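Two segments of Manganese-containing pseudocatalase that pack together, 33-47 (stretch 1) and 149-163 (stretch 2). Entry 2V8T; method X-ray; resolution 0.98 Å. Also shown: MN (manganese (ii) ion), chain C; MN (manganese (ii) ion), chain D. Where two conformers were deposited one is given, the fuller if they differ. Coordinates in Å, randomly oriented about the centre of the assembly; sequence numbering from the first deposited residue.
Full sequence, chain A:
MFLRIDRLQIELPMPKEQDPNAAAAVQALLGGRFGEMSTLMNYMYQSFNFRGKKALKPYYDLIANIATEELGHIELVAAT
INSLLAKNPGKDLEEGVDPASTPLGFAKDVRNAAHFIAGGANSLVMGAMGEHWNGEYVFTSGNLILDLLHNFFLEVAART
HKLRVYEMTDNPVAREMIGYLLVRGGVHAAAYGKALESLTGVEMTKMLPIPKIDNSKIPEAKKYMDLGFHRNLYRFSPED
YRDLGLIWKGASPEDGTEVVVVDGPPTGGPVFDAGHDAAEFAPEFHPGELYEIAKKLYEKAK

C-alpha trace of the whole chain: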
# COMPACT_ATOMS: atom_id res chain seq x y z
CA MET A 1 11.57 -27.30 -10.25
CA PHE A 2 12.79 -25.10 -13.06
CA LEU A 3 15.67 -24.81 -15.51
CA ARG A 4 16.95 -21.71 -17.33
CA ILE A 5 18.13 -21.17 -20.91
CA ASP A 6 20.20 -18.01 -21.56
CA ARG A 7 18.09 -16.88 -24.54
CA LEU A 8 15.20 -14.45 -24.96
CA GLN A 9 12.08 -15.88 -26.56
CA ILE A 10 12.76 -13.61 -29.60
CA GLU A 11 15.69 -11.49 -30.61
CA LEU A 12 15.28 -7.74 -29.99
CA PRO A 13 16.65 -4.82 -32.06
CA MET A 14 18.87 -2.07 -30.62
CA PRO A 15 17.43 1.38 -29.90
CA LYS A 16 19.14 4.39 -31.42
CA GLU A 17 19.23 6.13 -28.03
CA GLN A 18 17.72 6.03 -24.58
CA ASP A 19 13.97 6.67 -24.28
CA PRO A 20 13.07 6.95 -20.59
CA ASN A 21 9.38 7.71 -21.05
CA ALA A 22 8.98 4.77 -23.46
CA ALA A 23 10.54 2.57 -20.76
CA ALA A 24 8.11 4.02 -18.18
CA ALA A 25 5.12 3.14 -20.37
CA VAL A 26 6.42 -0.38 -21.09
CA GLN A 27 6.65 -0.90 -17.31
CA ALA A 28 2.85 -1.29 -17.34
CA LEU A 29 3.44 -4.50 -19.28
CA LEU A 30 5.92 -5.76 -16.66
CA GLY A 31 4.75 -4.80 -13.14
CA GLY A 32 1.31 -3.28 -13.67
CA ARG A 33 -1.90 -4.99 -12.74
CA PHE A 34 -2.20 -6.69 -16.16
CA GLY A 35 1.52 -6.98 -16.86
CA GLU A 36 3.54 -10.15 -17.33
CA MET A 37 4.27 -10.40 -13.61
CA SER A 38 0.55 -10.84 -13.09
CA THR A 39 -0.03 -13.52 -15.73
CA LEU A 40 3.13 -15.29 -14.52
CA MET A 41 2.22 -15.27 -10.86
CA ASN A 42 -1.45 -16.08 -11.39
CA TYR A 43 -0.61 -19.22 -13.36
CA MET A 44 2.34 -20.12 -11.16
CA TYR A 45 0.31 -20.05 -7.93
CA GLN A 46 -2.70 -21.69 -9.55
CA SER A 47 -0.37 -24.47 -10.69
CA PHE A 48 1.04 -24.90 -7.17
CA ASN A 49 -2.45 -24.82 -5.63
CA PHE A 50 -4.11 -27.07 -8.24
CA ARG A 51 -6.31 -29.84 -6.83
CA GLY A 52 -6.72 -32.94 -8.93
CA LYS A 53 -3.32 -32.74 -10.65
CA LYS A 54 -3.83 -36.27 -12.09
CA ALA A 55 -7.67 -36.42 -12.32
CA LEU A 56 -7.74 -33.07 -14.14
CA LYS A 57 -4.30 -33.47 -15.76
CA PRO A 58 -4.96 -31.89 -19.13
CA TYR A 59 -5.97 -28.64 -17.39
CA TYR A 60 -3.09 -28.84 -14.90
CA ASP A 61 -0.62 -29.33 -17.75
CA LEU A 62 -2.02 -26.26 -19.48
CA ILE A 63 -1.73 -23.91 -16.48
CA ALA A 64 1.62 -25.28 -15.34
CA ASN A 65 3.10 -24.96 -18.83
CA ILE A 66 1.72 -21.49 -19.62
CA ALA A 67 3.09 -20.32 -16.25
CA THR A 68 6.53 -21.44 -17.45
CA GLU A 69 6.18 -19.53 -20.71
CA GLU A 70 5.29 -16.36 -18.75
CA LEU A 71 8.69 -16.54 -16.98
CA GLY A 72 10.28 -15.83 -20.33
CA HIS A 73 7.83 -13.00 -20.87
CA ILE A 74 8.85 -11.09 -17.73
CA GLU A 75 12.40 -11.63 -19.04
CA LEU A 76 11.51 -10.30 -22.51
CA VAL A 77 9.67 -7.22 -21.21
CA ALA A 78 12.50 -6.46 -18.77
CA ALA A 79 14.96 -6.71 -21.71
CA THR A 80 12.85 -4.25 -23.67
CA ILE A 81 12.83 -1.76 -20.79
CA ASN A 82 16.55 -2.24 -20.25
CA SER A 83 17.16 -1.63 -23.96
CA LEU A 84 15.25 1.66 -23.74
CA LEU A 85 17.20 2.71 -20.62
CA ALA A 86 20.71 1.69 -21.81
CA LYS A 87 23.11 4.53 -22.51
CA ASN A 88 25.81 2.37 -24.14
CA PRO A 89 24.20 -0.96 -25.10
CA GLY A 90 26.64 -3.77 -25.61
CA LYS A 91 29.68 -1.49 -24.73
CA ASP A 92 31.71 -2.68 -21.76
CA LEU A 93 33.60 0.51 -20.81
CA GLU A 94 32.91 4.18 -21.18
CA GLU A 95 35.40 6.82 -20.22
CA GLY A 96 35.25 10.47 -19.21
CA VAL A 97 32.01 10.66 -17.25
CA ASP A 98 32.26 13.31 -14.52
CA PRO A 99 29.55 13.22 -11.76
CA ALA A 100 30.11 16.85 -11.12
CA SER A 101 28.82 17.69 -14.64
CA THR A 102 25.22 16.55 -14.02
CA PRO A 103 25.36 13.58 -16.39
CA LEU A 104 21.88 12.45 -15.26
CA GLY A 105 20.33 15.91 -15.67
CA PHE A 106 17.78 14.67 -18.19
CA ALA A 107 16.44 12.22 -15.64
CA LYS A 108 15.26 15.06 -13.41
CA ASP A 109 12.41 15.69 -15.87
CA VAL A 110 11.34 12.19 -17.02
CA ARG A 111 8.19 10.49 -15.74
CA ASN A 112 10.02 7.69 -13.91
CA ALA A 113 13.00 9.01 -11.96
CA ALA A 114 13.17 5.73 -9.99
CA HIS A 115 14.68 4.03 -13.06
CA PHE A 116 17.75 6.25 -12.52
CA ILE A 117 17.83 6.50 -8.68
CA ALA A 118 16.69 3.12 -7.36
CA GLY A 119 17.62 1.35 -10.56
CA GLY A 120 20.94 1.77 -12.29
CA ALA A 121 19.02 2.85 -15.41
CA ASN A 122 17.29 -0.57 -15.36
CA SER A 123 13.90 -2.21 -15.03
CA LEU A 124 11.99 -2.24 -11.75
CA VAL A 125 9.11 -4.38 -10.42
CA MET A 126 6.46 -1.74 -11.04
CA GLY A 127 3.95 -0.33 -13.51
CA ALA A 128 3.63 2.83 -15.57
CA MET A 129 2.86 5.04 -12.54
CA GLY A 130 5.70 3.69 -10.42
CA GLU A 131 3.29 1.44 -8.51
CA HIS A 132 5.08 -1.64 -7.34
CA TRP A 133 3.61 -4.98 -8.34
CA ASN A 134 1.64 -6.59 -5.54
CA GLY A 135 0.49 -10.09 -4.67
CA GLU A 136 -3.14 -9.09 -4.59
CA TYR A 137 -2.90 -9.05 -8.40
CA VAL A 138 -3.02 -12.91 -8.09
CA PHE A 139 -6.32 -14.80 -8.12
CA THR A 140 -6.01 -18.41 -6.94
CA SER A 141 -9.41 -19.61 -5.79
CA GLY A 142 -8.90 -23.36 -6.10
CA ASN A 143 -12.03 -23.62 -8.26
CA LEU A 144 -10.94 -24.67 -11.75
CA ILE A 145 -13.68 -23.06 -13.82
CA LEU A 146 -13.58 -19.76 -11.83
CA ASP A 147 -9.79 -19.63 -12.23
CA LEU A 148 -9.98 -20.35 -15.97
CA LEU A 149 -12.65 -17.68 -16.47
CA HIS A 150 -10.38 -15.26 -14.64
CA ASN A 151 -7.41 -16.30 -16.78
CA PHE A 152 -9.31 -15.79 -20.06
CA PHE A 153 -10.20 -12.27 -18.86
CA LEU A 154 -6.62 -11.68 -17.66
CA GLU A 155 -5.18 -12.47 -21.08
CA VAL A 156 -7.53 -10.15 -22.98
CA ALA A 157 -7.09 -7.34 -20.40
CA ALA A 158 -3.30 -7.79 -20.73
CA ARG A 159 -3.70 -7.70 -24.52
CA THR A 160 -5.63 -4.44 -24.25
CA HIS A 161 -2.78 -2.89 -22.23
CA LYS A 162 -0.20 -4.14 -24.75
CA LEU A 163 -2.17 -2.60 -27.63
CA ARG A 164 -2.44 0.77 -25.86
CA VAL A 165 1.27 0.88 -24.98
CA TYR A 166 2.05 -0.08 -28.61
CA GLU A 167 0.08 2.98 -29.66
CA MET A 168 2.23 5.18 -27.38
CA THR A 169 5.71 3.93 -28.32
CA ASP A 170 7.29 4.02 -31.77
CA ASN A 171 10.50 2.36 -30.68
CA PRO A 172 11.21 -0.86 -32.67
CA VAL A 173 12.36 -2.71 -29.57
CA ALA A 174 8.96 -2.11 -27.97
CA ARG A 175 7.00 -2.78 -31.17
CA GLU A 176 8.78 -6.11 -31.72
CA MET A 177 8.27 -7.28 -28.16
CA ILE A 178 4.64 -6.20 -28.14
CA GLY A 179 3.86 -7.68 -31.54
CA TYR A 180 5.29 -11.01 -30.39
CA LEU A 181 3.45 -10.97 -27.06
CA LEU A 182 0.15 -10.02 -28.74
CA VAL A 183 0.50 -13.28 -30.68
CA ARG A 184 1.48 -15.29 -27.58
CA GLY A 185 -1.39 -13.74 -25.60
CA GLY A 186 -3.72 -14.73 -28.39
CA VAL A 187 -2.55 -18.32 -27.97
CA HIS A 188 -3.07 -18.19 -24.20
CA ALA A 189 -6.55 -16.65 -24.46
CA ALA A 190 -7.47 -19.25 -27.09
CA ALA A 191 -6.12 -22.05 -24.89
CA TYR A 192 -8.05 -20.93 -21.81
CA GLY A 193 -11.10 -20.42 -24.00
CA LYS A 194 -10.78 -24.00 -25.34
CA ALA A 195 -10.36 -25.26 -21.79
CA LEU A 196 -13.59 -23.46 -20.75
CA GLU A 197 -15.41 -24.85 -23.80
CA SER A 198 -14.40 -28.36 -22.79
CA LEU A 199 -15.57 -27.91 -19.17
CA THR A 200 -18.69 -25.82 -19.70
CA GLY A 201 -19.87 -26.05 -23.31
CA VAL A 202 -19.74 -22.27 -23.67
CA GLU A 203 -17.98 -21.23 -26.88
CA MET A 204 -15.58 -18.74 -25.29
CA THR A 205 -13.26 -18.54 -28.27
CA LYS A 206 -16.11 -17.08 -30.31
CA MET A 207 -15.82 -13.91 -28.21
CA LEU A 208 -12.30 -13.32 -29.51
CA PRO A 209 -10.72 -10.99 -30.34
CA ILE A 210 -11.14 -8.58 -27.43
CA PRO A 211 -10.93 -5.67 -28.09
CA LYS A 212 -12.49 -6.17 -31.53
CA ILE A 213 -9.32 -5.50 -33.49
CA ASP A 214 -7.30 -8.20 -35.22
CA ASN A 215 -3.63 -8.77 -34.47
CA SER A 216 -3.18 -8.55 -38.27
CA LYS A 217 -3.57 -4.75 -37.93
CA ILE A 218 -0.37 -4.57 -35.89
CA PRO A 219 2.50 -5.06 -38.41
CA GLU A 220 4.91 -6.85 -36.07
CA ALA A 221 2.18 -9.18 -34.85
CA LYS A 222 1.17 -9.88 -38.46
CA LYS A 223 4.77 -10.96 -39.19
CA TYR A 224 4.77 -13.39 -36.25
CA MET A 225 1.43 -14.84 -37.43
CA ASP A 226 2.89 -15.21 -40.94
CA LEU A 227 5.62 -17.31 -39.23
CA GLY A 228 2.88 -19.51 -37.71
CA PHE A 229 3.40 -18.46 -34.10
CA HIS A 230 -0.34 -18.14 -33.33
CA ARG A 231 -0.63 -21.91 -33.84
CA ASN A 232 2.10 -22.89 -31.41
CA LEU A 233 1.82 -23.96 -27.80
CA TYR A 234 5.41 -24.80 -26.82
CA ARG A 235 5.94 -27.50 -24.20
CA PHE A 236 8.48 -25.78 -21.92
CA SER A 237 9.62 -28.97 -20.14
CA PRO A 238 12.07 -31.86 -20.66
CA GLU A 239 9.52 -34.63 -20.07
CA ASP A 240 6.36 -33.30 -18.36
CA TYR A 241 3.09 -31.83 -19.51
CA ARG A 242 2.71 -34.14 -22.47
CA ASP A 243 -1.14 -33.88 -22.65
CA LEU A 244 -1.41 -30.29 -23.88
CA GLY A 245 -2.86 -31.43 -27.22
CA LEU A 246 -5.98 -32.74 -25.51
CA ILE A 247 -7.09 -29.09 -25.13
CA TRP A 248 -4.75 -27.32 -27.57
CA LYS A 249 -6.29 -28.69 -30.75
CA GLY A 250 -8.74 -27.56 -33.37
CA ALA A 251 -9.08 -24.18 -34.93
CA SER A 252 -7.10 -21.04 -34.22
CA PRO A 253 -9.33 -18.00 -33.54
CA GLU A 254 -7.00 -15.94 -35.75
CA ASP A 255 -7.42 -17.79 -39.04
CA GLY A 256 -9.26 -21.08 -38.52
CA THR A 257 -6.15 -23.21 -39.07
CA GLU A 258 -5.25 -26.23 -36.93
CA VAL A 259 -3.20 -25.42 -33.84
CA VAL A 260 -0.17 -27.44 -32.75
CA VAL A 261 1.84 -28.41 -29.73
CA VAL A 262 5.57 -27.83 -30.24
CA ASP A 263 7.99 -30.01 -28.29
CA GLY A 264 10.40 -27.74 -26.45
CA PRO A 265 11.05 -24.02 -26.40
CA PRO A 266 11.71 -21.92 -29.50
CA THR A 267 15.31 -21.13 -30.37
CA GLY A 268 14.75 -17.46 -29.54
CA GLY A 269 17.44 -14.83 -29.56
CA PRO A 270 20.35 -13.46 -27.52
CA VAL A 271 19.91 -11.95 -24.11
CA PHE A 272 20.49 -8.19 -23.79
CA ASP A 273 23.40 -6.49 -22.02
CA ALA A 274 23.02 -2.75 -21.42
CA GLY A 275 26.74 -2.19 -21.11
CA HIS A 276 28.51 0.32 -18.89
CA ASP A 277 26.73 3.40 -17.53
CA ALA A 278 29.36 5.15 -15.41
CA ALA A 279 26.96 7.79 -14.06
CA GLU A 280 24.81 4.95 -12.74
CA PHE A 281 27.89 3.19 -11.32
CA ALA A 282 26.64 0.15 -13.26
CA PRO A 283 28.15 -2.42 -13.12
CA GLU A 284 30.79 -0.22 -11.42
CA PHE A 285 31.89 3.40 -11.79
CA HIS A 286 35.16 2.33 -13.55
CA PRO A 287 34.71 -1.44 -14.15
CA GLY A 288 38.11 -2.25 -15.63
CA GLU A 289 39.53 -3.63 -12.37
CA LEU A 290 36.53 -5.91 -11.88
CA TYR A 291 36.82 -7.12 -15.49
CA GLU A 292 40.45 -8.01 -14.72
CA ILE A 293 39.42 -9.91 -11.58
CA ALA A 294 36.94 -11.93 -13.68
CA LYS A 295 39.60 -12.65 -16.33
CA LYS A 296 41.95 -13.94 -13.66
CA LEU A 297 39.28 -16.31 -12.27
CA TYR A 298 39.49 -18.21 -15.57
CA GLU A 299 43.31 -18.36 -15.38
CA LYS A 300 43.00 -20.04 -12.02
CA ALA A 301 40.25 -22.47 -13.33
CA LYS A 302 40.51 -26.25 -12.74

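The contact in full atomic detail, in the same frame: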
# COMPACT_ATOMS: atom_id res chain seq x y z
N ARG A 33 -0.89 -4.02 -13.08
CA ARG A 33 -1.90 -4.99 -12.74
C ARG A 33 -2.07 -6.09 -13.80
O ARG A 33 -2.31 -7.25 -13.43
CB ARG A 33 -3.25 -4.27 -12.56
CG ARG A 33 -4.38 -5.20 -12.29
CD ARG A 33 -5.66 -4.45 -12.07
NE ARG A 33 -6.75 -5.46 -11.91
CZ ARG A 33 -8.04 -5.25 -11.71
NH1 ARG A 33 -8.34 -4.07 -11.68
NH2 ARG A 33 -8.94 -6.23 -11.65
N PHE A 34 -2.01 -5.73 -15.08
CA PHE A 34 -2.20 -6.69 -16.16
C PHE A 34 -0.89 -6.91 -16.94
O PHE A 34 -0.89 -7.30 -18.12
CB PHE A 34 -3.35 -6.28 -17.08
CG PHE A 34 -4.63 -6.26 -16.33
CD1 PHE A 34 -5.25 -7.43 -15.99
CD2 PHE A 34 -5.26 -5.12 -15.94
CE1 PHE A 34 -6.42 -7.47 -15.29
CE2 PHE A 34 -6.45 -5.13 -15.24
CZ PHE A 34 -7.02 -6.30 -14.90
N GLY A 35 0.23 -6.69 -16.28
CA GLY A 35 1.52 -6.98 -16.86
C GLY A 35 1.88 -8.46 -16.74
O GLY A 35 1.18 -9.29 -16.18
N GLU A 36 3.06 -8.76 -17.27
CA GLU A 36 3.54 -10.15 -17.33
C GLU A 36 3.81 -10.70 -15.96
O GLU A 36 3.70 -11.93 -15.75
CB GLU A 36 4.78 -10.21 -18.23
CG GLU A 36 4.43 -9.98 -19.71
CD GLU A 36 3.74 -11.13 -20.35
OE1 GLU A 36 3.62 -12.21 -19.73
OE2 GLU A 36 3.26 -11.02 -21.52
N MET A 37 4.17 -9.88 -14.97
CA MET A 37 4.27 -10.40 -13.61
C MET A 37 2.96 -11.00 -13.15
O MET A 37 2.94 -11.97 -12.40
CB MET A 37 4.71 -9.32 -12.61
CG MET A 37 6.12 -8.94 -12.66
SD MET A 37 7.20 -10.22 -11.91
CE MET A 37 6.83 -10.03 -10.16
N SER A 38 1.85 -10.35 -13.51
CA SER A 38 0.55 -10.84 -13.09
C SER A 38 0.17 -12.13 -13.78
O SER A 38 -0.31 -13.05 -13.10
CB SER A 38 -0.53 -9.80 -13.31
OG SER A 38 -0.30 -8.74 -12.39
N THR A 39 0.31 -12.23 -15.08
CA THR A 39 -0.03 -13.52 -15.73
C THR A 39 0.89 -14.62 -15.21
O THR A 39 0.42 -15.70 -14.82
CB THR A 39 -0.06 -13.36 -17.23
OG1 THR A 39 1.19 -12.82 -17.62
CG2 THR A 39 -1.21 -12.49 -17.68
N LEU A 40 2.19 -14.34 -15.11
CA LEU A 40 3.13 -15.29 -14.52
C LEU A 40 2.64 -15.77 -13.18
O LEU A 40 2.56 -16.98 -12.91
CB LEU A 40 4.49 -14.64 -14.38
CG LEU A 40 5.49 -15.42 -13.54
CD1 LEU A 40 5.78 -16.79 -14.11
CD2 LEU A 40 6.77 -14.59 -13.37
N MET A 41 2.43 -14.84 -12.23
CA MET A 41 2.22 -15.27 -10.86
C MET A 41 0.84 -15.88 -10.66
O MET A 41 0.67 -16.78 -9.82
CB MET A 41 2.47 -14.08 -9.93
CG MET A 41 3.96 -13.64 -9.90
SD MET A 41 4.97 -14.77 -8.86
CE MET A 41 6.65 -14.54 -9.48
N ASN A 42 -0.17 -15.41 -11.42
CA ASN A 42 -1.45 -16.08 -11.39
C ASN A 42 -1.30 -17.57 -11.74
O ASN A 42 -1.77 -18.44 -11.03
CB ASN A 42 -2.45 -15.41 -12.37
CG ASN A 42 -3.21 -14.30 -11.67
OD1 ASN A 42 -4.19 -14.58 -11.02
ND2 ASN A 42 -2.73 -13.07 -11.77
N TYR A 43 -0.66 -17.81 -12.90
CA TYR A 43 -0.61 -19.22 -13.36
C TYR A 43 0.33 -20.02 -12.49
O TYR A 43 0.09 -21.22 -12.25
CB TYR A 43 -0.24 -19.27 -14.82
CG TYR A 43 -1.08 -18.38 -15.69
CD1 TYR A 43 -2.38 -17.95 -15.38
CD2 TYR A 43 -0.55 -17.91 -16.89
CE1 TYR A 43 -3.06 -17.05 -16.16
CE2 TYR A 43 -1.22 -17.03 -17.72
CZ TYR A 43 -2.50 -16.58 -17.32
OH TYR A 43 -3.19 -15.67 -18.06
N MET A 44 1.40 -19.41 -12.01
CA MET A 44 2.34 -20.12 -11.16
C MET A 44 1.63 -20.59 -9.90
O MET A 44 1.67 -21.77 -9.54
CB MET A 44 3.53 -19.26 -10.83
CG MET A 44 4.65 -19.96 -10.27
SD MET A 44 5.40 -21.22 -11.33
CE MET A 44 6.04 -20.38 -12.35
N TYR A 45 0.98 -19.65 -9.17
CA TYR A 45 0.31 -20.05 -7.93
C TYR A 45 -0.85 -20.97 -8.19
O TYR A 45 -1.07 -21.92 -7.43
CB TYR A 45 -0.06 -18.83 -7.09
CG TYR A 45 1.13 -18.32 -6.32
CD1 TYR A 45 1.39 -18.72 -5.02
CD2 TYR A 45 2.08 -17.50 -6.89
CE1 TYR A 45 2.51 -18.33 -4.36
CE2 TYR A 45 3.25 -17.09 -6.25
CZ TYR A 45 3.42 -17.53 -4.94
OH TYR A 45 4.54 -17.12 -4.23
N GLN A 46 -1.65 -20.73 -9.26
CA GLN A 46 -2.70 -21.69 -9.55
C GLN A 46 -2.12 -23.08 -9.76
O GLN A 46 -2.69 -24.09 -9.35
CB GLN A 46 -3.50 -21.27 -10.80
CG GLN A 46 -4.39 -20.06 -10.53
CD GLN A 46 -4.93 -19.49 -11.82
OE1 GLN A 46 -4.86 -20.16 -12.85
NE2 GLN A 46 -5.47 -18.29 -11.79
N SER A 47 -0.96 -23.17 -10.46
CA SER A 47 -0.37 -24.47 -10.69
C SER A 47 0.07 -25.12 -9.39
O SER A 47 -0.12 -26.33 -9.19
CB SER A 47 0.75 -24.40 -11.71
OG SER A 47 1.98 -23.87 -11.23
N LEU A 149 -11.92 -18.86 -16.05
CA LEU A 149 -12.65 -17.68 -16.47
C LEU A 149 -11.81 -16.42 -16.20
O LEU A 149 -11.66 -15.55 -17.05
CB LEU A 149 -14.01 -17.65 -15.76
CG LEU A 149 -14.84 -16.41 -16.03
CD1 LEU A 149 -15.22 -16.25 -17.50
CD2 LEU A 149 -16.11 -16.44 -15.13
N HIS A 150 -11.27 -16.35 -14.96
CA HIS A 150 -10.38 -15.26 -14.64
C HIS A 150 -9.22 -15.18 -15.62
O HIS A 150 -8.86 -14.07 -16.06
CB HIS A 150 -9.81 -15.51 -13.21
CG HIS A 150 -8.70 -14.58 -12.87
ND1 HIS A 150 -7.38 -14.88 -13.17
CD2 HIS A 150 -8.65 -13.32 -12.38
CE1 HIS A 150 -6.62 -13.82 -12.83
NE2 HIS A 150 -7.36 -12.86 -12.34
N ASN A 151 -8.61 -16.31 -15.94
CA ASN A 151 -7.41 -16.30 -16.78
C ASN A 151 -7.71 -15.87 -18.22
O ASN A 151 -6.91 -15.18 -18.86
CB ASN A 151 -6.76 -17.66 -16.82
CG ASN A 151 -6.22 -18.08 -15.44
OD1 ASN A 151 -6.12 -17.27 -14.51
ND2 ASN A 151 -5.84 -19.36 -15.34
N PHE A 152 -8.88 -16.26 -18.72
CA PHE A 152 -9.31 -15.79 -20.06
C PHE A 152 -9.41 -14.27 -20.06
O PHE A 152 -8.88 -13.59 -20.94
CB PHE A 152 -10.64 -16.48 -20.38
CG PHE A 152 -11.19 -16.10 -21.74
CD1 PHE A 152 -10.80 -16.77 -22.88
CD2 PHE A 152 -12.11 -15.08 -21.86
CE1 PHE A 152 -11.31 -16.43 -24.13
CE2 PHE A 152 -12.63 -14.73 -23.10
CZ PHE A 152 -12.24 -15.42 -24.22
N PHE A 153 -10.12 -13.74 -19.04
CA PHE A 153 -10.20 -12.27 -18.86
C PHE A 153 -8.81 -11.65 -18.75
O PHE A 153 -8.51 -10.64 -19.38
CB PHE A 153 -11.05 -11.96 -17.64
CG PHE A 153 -10.92 -10.53 -17.21
CD1 PHE A 153 -11.46 -9.49 -17.98
CD2 PHE A 153 -10.18 -10.18 -16.11
CE1 PHE A 153 -11.22 -8.17 -17.66
CE2 PHE A 153 -10.00 -8.83 -15.78
CZ PHE A 153 -10.52 -7.83 -16.60
N LEU A 154 -7.94 -12.25 -17.92
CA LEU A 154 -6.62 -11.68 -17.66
C LEU A 154 -5.87 -11.53 -18.98
O LEU A 154 -5.20 -10.52 -19.22
CB LEU A 154 -5.78 -12.55 -16.75
CG LEU A 154 -4.86 -11.97 -15.68
CD1 LEU A 154 -3.89 -13.12 -15.20
CD2 LEU A 154 -4.29 -10.60 -16.00
N GLU A 155 -5.89 -12.56 -19.84
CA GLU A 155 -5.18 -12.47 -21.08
C GLU A 155 -5.69 -11.37 -21.98
O GLU A 155 -4.90 -10.69 -22.64
CB GLU A 155 -5.15 -13.82 -21.83
CG GLU A 155 -4.29 -14.87 -21.14
CD GLU A 155 -2.78 -14.68 -21.26
OE1 GLU A 155 -2.28 -14.08 -22.24
OE2 GLU A 155 -2.03 -15.26 -20.41
N VAL A 156 -7.02 -11.20 -22.09
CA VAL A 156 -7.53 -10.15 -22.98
C VAL A 156 -7.36 -8.75 -22.36
O VAL A 156 -7.18 -7.78 -23.11
CB VAL A 156 -8.93 -10.45 -23.50
CG1 VAL A 156 -8.91 -11.68 -24.39
CG2 VAL A 156 -9.98 -10.57 -22.41
N ALA A 157 -7.41 -8.62 -21.04
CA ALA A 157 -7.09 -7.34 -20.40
C ALA A 157 -5.60 -7.00 -20.64
O ALA A 157 -5.26 -5.87 -21.00
CB ALA A 157 -7.41 -7.42 -18.91
N ALA A 158 -4.73 -7.99 -20.46
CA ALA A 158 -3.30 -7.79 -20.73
C ALA A 158 -3.08 -7.40 -22.19
O ALA A 158 -2.26 -6.54 -22.49
CB ALA A 158 -2.52 -9.05 -20.39
N ARG A 159 -3.80 -8.04 -23.11
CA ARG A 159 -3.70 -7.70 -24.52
C ARG A 159 -4.08 -6.24 -24.76
O ARG A 159 -3.44 -5.53 -25.53
CB ARG A 159 -4.61 -8.60 -25.35
CG ARG A 159 -4.46 -8.37 -26.85
CD ARG A 159 -5.62 -8.85 -27.62
NE ARG A 159 -5.39 -8.76 -29.06
CZ ARG A 159 -6.25 -8.29 -29.93
NH1 ARG A 159 -7.45 -7.88 -29.57
NH2 ARG A 159 -5.91 -8.18 -31.21
N THR A 160 -5.16 -5.80 -24.11
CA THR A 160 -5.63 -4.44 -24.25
C THR A 160 -4.53 -3.44 -23.82
O THR A 160 -4.27 -2.44 -24.48
CB THR A 160 -6.94 -4.24 -23.44
OG1 THR A 160 -7.91 -5.15 -23.94
CG2 THR A 160 -7.46 -2.86 -23.60
N HIS A 161 -3.88 -3.73 -22.68
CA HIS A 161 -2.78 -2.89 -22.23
C HIS A 161 -1.63 -2.89 -23.23
O HIS A 161 -1.02 -1.85 -23.50
CB HIS A 161 -2.30 -3.26 -20.83
CG HIS A 161 -3.25 -2.89 -19.75
ND1 HIS A 161 -4.60 -2.67 -19.85
CD2 HIS A 161 -2.88 -2.65 -18.48
CE1 HIS A 161 -5.02 -2.33 -18.58
NE2 HIS A 161 -3.96 -2.28 -17.80
N LYS A 162 -1.28 -4.07 -23.75
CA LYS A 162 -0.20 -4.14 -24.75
C LYS A 162 -0.52 -3.29 -25.97
O LYS A 162 0.35 -2.60 -26.48
CB LYS A 162 0.15 -5.59 -25.11
CG LYS A 162 0.79 -6.35 -23.95
CD LYS A 162 1.72 -7.44 -24.35
CE LYS A 162 2.37 -8.17 -23.20
NZ LYS A 162 1.43 -8.92 -22.28
N LEU A 163 -1.76 -3.38 -26.47
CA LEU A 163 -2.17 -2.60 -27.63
C LEU A 163 -2.03 -1.09 -27.34
O LEU A 163 -1.56 -0.32 -28.19
CB LEU A 163 -3.60 -2.91 -28.02
CG LEU A 163 -3.81 -4.28 -28.68
CD1 LEU A 163 -5.30 -4.65 -28.63
CD2 LEU A 163 -3.32 -4.29 -30.11
MN MN C . 2.76 -13.24 -21.43
MN MN D . -0.12 -14.86 -21.45
O HOH W 1 0.14 -6.72 -20.71
O HOH W 2 0.82 -9.60 -19.42
O HOH W 3 1.12 -7.24 -20.49
O HOH W 4 0.94 -13.24 -20.45
O HOH W 5 2.15 -12.03 -23.21

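Two nearly antiparallel helices here meet through a buried contact that joins an aromatic plug to a ladder of polar bonds, illustrating how a metal site can be built into helix packing. The axes of helices 36-47 and 149-163 cross at 166° and approach no closer than 10.6 Å, a spacing that leaves room for side chains between them. Just before the first helix, Phe34 points toward the second and fills a pocket there: Ala157 CB lies over one ring face, 3.8 Å from its centroid, Leu154 CD2 meets Phe34 CD1 at 3.3 Å, and the ring edge is directed at the face of His161. Leu154 in turn sits as a knob among Ser38, Thr39, Asn42 and Tyr43.

Polar groups buried beside this apolar core need partners. Gln46 and Asn151 pair their amides reciprocally, Asn151 ND2 donating to Gln46 OE1 (2.8 Å) and Gln46 NE2 to Asn151 OD1 (3.0 Å). Tyr43 OH donates to Glu155 OE2 at 2.7 Å, and Lys162 NZ forms a salt bridge with Glu36 OE2 at 2.9 Å. Both carboxylates therefore do double duty, since each also chelates a manganese ion through its two oxygens, Glu36 one ion and Glu155 the other. Water 4 binds both metals, linking the helices once more.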